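Long-range contact in major capsid protein (Human herpesvirus 1, PDB 1NO7), which forms the shell of the herpesvirus capsid as its major protein, this fragment being the protease-resistant upper domain: residues A167-Q181 against Y205-D217. Residues are numbered along the deposited sequence; the frame is centred on the assembly and turned at random.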
# COMPACT_ATOMS: atom_id res chain seq x y z
N ALA A 167 -11.28 6.35 -10.88
CA ALA A 167 -9.83 6.26 -11.02
C ALA A 167 -9.43 4.79 -10.86
O ALA A 167 -8.78 4.20 -11.75
CB ALA A 167 -9.16 7.11 -9.94
N PHE A 168 -9.83 4.19 -9.73
CA PHE A 168 -9.52 2.79 -9.44
C PHE A 168 -10.05 1.75 -10.42
O PHE A 168 -9.41 0.72 -10.63
CB PHE A 168 -10.00 2.46 -8.04
CG PHE A 168 -9.08 2.92 -6.96
CD1 PHE A 168 -9.39 4.05 -6.21
CD2 PHE A 168 -7.94 2.18 -6.64
CE1 PHE A 168 -8.57 4.44 -5.14
CE2 PHE A 168 -7.11 2.55 -5.59
CZ PHE A 168 -7.43 3.69 -4.83
N ASP A 169 -11.21 2.02 -11.00
CA ASP A 169 -11.80 1.09 -11.95
C ASP A 169 -11.36 1.34 -13.38
O ASP A 169 -11.69 0.56 -14.27
CB ASP A 169 -13.32 1.18 -11.90
CG ASP A 169 -13.87 1.04 -10.50
OD1 ASP A 169 -13.39 0.15 -9.76
OD2 ASP A 169 -14.78 1.81 -10.15
N ASP A 170 -10.61 2.42 -13.61
CA ASP A 170 -10.14 2.75 -14.97
C ASP A 170 -9.01 1.83 -15.42
O ASP A 170 -7.91 1.83 -14.84
CB ASP A 170 -9.66 4.21 -15.03
CG ASP A 170 -9.20 4.62 -16.43
OD1 ASP A 170 -8.77 5.79 -16.59
OD2 ASP A 170 -9.26 3.79 -17.36
N ARG A 171 -9.30 1.04 -16.46
CA ARG A 171 -8.35 0.09 -17.03
C ARG A 171 -7.39 0.80 -17.98
O ARG A 171 -6.36 0.24 -18.36
CB ARG A 171 -9.09 -1.01 -17.80
CG ARG A 171 -10.60 -0.86 -17.81
CD ARG A 171 -11.24 -1.34 -16.51
NE ARG A 171 -11.12 -2.78 -16.32
CZ ARG A 171 -11.68 -3.46 -15.32
NH1 ARG A 171 -12.40 -2.83 -14.40
NH2 ARG A 171 -11.52 -4.78 -15.24
N ASN A 172 -7.74 2.03 -18.36
CA ASN A 172 -6.92 2.83 -19.27
C ASN A 172 -6.22 3.98 -18.55
O ASN A 172 -5.73 4.91 -19.18
CB ASN A 172 -7.79 3.40 -20.39
CG ASN A 172 -8.51 2.32 -21.16
OD1 ASN A 172 -7.88 1.41 -21.72
ND2 ASN A 172 -9.84 2.42 -21.22
N TYR A 173 -6.20 3.90 -17.22
CA TYR A 173 -5.56 4.93 -16.40
C TYR A 173 -4.13 5.18 -16.89
O TYR A 173 -3.27 4.29 -16.84
CB TYR A 173 -5.57 4.45 -14.94
CG TYR A 173 -4.85 5.32 -13.93
CD1 TYR A 173 -5.46 6.45 -13.35
CD2 TYR A 173 -3.56 4.98 -13.50
CE1 TYR A 173 -4.80 7.22 -12.36
CE2 TYR A 173 -2.88 5.72 -12.51
CZ TYR A 173 -3.50 6.84 -11.94
OH TYR A 173 -2.80 7.56 -10.97
N PRO A 174 -3.86 6.41 -17.37
CA PRO A 174 -2.54 6.78 -17.89
C PRO A 174 -1.38 6.19 -17.10
O PRO A 174 -1.16 6.53 -15.93
CB PRO A 174 -2.58 8.32 -17.85
CG PRO A 174 -3.58 8.62 -16.79
CD PRO A 174 -4.66 7.62 -17.10
N ALA A 175 -0.66 5.29 -17.75
CA ALA A 175 0.47 4.64 -17.12
C ALA A 175 1.44 5.68 -16.59
O ALA A 175 1.90 5.59 -15.45
CB ALA A 175 1.16 3.77 -18.12
N VAL A 176 1.76 6.67 -17.43
CA VAL A 176 2.68 7.74 -17.05
C VAL A 176 2.63 8.06 -15.55
O VAL A 176 3.67 8.10 -14.86
CB VAL A 176 2.34 9.00 -17.84
CG1 VAL A 176 3.40 10.05 -17.60
CG2 VAL A 176 2.23 8.66 -19.31
N PHE A 177 1.41 8.28 -15.05
CA PHE A 177 1.17 8.59 -13.64
C PHE A 177 1.92 7.67 -12.67
O PHE A 177 2.46 8.14 -11.67
CB PHE A 177 -0.33 8.52 -13.36
CG PHE A 177 -1.14 9.57 -14.09
CD1 PHE A 177 -0.55 10.38 -15.06
CD2 PHE A 177 -2.49 9.76 -13.80
CE1 PHE A 177 -1.30 11.35 -15.72
CE2 PHE A 177 -3.26 10.73 -14.47
CZ PHE A 177 -2.66 11.52 -15.43
N TYR A 178 1.94 6.37 -12.96
CA TYR A 178 2.67 5.44 -12.08
C TYR A 178 4.15 5.79 -12.12
O TYR A 178 4.77 6.03 -11.06
CB TYR A 178 2.50 3.98 -12.51
CG TYR A 178 1.11 3.40 -12.32
CD1 TYR A 178 0.18 3.43 -13.35
CD2 TYR A 178 0.73 2.82 -11.11
CE1 TYR A 178 -1.11 2.89 -13.18
CE2 TYR A 178 -0.56 2.27 -10.92
CZ TYR A 178 -1.48 2.31 -11.97
OH TYR A 178 -2.75 1.79 -11.82
N LEU A 179 4.73 5.83 -13.33
CA LEU A 179 6.16 6.16 -13.44
C LEU A 179 6.42 7.49 -12.74
O LEU A 179 7.42 7.62 -12.02
CB LEU A 179 6.61 6.23 -14.91
CG LEU A 179 6.26 5.04 -15.80
CD1 LEU A 179 4.74 5.10 -16.07
CD2 LEU A 179 7.05 5.08 -17.12
N LEU A 180 5.54 8.47 -12.96
CA LEU A 180 5.70 9.76 -12.31
C LEU A 180 5.73 9.55 -10.80
O LEU A 180 6.69 9.98 -10.13
CB LEU A 180 4.54 10.70 -12.66
CG LEU A 180 4.74 11.54 -13.92
CD1 LEU A 180 3.65 12.66 -14.01
CD2 LEU A 180 6.16 12.13 -13.87
N GLN A 181 4.69 8.89 -10.29
CA GLN A 181 4.57 8.59 -8.86
C GLN A 181 5.83 7.86 -8.40
O GLN A 181 6.40 8.16 -7.35
CB GLN A 181 3.34 7.70 -8.61
CG GLN A 181 3.38 6.97 -7.27
CD GLN A 181 2.36 5.84 -7.19
OE1 GLN A 181 2.23 5.02 -8.11
NE2 GLN A 181 1.63 5.77 -6.07
N TYR A 205 -6.06 14.74 -17.01
CA TYR A 205 -6.87 13.56 -16.70
C TYR A 205 -8.29 13.93 -16.25
O TYR A 205 -9.28 13.39 -16.75
CB TYR A 205 -6.17 12.73 -15.62
CG TYR A 205 -6.80 11.39 -15.36
CD1 TYR A 205 -7.00 10.48 -16.41
CD2 TYR A 205 -7.20 11.01 -14.08
CE1 TYR A 205 -7.58 9.23 -16.19
CE2 TYR A 205 -7.79 9.74 -13.84
CZ TYR A 205 -7.97 8.86 -14.91
OH TYR A 205 -8.51 7.61 -14.68
N TRP A 206 -8.38 14.86 -15.31
CA TRP A 206 -9.68 15.28 -14.80
C TRP A 206 -10.62 15.72 -15.93
O TRP A 206 -11.81 15.36 -15.98
CB TRP A 206 -9.50 16.40 -13.78
CG TRP A 206 -10.78 17.03 -13.42
CD1 TRP A 206 -11.41 18.05 -14.06
CD2 TRP A 206 -11.65 16.62 -12.36
NE1 TRP A 206 -12.63 18.31 -13.47
CE2 TRP A 206 -12.80 17.44 -12.42
CE3 TRP A 206 -11.58 15.63 -11.37
CZ2 TRP A 206 -13.87 17.30 -11.53
CZ3 TRP A 206 -12.64 15.49 -10.48
CH2 TRP A 206 -13.77 16.33 -10.57
N ASN A 207 -10.10 16.50 -16.86
CA ASN A 207 -10.94 16.96 -17.94
C ASN A 207 -11.37 15.83 -18.86
O ASN A 207 -12.47 15.87 -19.43
CB ASN A 207 -10.21 18.05 -18.72
CG ASN A 207 -9.88 19.24 -17.86
OD1 ASN A 207 -10.78 19.91 -17.34
ND2 ASN A 207 -8.60 19.50 -17.69
N ASN A 208 -10.52 14.81 -18.99
CA ASN A 208 -10.82 13.67 -19.85
C ASN A 208 -11.88 12.76 -19.25
O ASN A 208 -12.73 12.22 -19.96
CB ASN A 208 -9.55 12.86 -20.09
CG ASN A 208 -8.45 13.68 -20.68
OD1 ASN A 208 -7.28 13.35 -20.56
ND2 ASN A 208 -8.83 14.77 -21.35
N THR A 209 -11.82 12.59 -17.93
CA THR A 209 -12.74 11.73 -17.18
C THR A 209 -12.66 12.17 -15.74
O THR A 209 -11.64 11.95 -15.09
CB THR A 209 -12.28 10.27 -17.21
OG1 THR A 209 -10.85 10.22 -17.05
CG2 THR A 209 -12.70 9.60 -18.52
N ARG A 210 -13.73 12.77 -15.24
CA ARG A 210 -13.74 13.28 -13.87
C ARG A 210 -13.20 12.22 -12.89
O ARG A 210 -13.98 11.51 -12.26
CB ARG A 210 -15.16 13.70 -13.52
CG ARG A 210 -15.88 14.28 -14.73
CD ARG A 210 -17.24 14.87 -14.41
NE ARG A 210 -17.15 16.07 -13.57
CZ ARG A 210 -16.32 17.08 -13.79
NH1 ARG A 210 -15.49 17.06 -14.83
NH2 ARG A 210 -16.33 18.13 -12.98
N CYS A 211 -11.88 12.13 -12.76
CA CYS A 211 -11.22 11.15 -11.87
C CYS A 211 -9.97 11.67 -11.19
O CYS A 211 -9.07 12.23 -11.83
CB CYS A 211 -10.82 9.91 -12.66
SG CYS A 211 -12.18 9.18 -13.54
N ALA A 212 -9.89 11.47 -9.88
CA ALA A 212 -8.74 11.93 -9.12
C ALA A 212 -7.49 11.30 -9.72
O ALA A 212 -7.42 10.08 -9.90
CB ALA A 212 -8.88 11.52 -7.68
N ALA A 213 -6.53 12.15 -10.04
CA ALA A 213 -5.27 11.73 -10.65
C ALA A 213 -4.44 10.70 -9.88
O ALA A 213 -4.27 9.59 -10.37
CB ALA A 213 -4.43 12.95 -10.96
N PHE A 214 -3.93 11.02 -8.69
CA PHE A 214 -3.08 10.03 -8.03
C PHE A 214 -3.58 9.34 -6.74
O PHE A 214 -2.77 9.03 -5.85
CB PHE A 214 -1.71 10.63 -7.73
CG PHE A 214 -1.01 11.15 -8.95
CD1 PHE A 214 -1.51 12.26 -9.64
CD2 PHE A 214 0.17 10.55 -9.40
CE1 PHE A 214 -0.86 12.76 -10.75
CE2 PHE A 214 0.84 11.04 -10.52
CZ PHE A 214 0.33 12.15 -11.20
N VAL A 215 -4.89 9.08 -6.64
CA VAL A 215 -5.48 8.43 -5.46
C VAL A 215 -4.79 7.14 -4.97
O VAL A 215 -5.04 6.69 -3.84
CB VAL A 215 -6.91 8.07 -5.72
CG1 VAL A 215 -7.70 9.31 -6.04
CG2 VAL A 215 -6.97 7.07 -6.87
N ASN A 216 -3.96 6.52 -5.80
CA ASN A 216 -3.29 5.29 -5.41
C ASN A 216 -2.07 5.53 -4.49
O ASN A 216 -1.33 4.59 -4.15
CB ASN A 216 -2.88 4.48 -6.66
CG ASN A 216 -1.50 4.84 -7.18
OD1 ASN A 216 -1.27 5.95 -7.69
ND2 ASN A 216 -0.56 3.90 -7.05
N ASP A 217 -1.87 6.78 -4.08
CA ASP A 217 -0.75 7.13 -3.21
C ASP A 217 -1.14 8.27 -2.25
O ASP A 217 -1.39 9.41 -2.68
CB ASP A 217 0.46 7.58 -4.04
CG ASP A 217 1.68 7.88 -3.18
OD1 ASP A 217 1.55 8.65 -2.19
OD2 ASP A 217 2.78 7.36 -3.50
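Three side chains of 167-181 gather over one face of Y205, at the C-terminal end of helix 195-208. Y173 and F177 both turn their ring edges to it, Y173 somewhat offset and F177 with centroids 5.5 Å apart and planes at 86°, while P174 shares that face, its CD 3.5 Å from Y205 CE1. The phenol end is fixed as well: Y205 OH donates to D170 OD1 at 2.7 Å, on that oxygen's anti lone pair, with carboxylate and ring nearly coplanar. D170 OD2 in turn accepts from the backbone N of N172 in an Asx turn, which orients the acid just past the end of helix 158-169.

With CG anti to the backbone N (chi1 175°), the Y173 ring extends past Y205, and its OH donates to the carbonyl A213 O (2.6 Å). F214 completes the aromatic cluster; its ring is nearly parallel to that of F177 but slid aside, the two barely overlapping. Alongside, V215 CG2 touches both A167 CB and the F168 ring, 3.5 Å from F168 CE1.

At the other end, the extended Q181 side chain bridges two residues: its OE1, met from the side in the carbonyl plane, accepts from N216 ND2 (3.2 Å), and its NE2 donates to D217 OD2 (3.2 Å). N216 ND2 also donates to L488 O, its stronger partner, and D217 OD2 takes a bond from W287, so the polar group is tied into the surrounding chain.

D217 is the N-cap of helix 218-226, its OD1 accepting from L220 N. The buried contact thus joins the end of helix 158-169, the loop after it and the first turns of helix 176-183 to the link from helix 195-208 to helix 218-226, with helix 234-256 packed against A212 and A213.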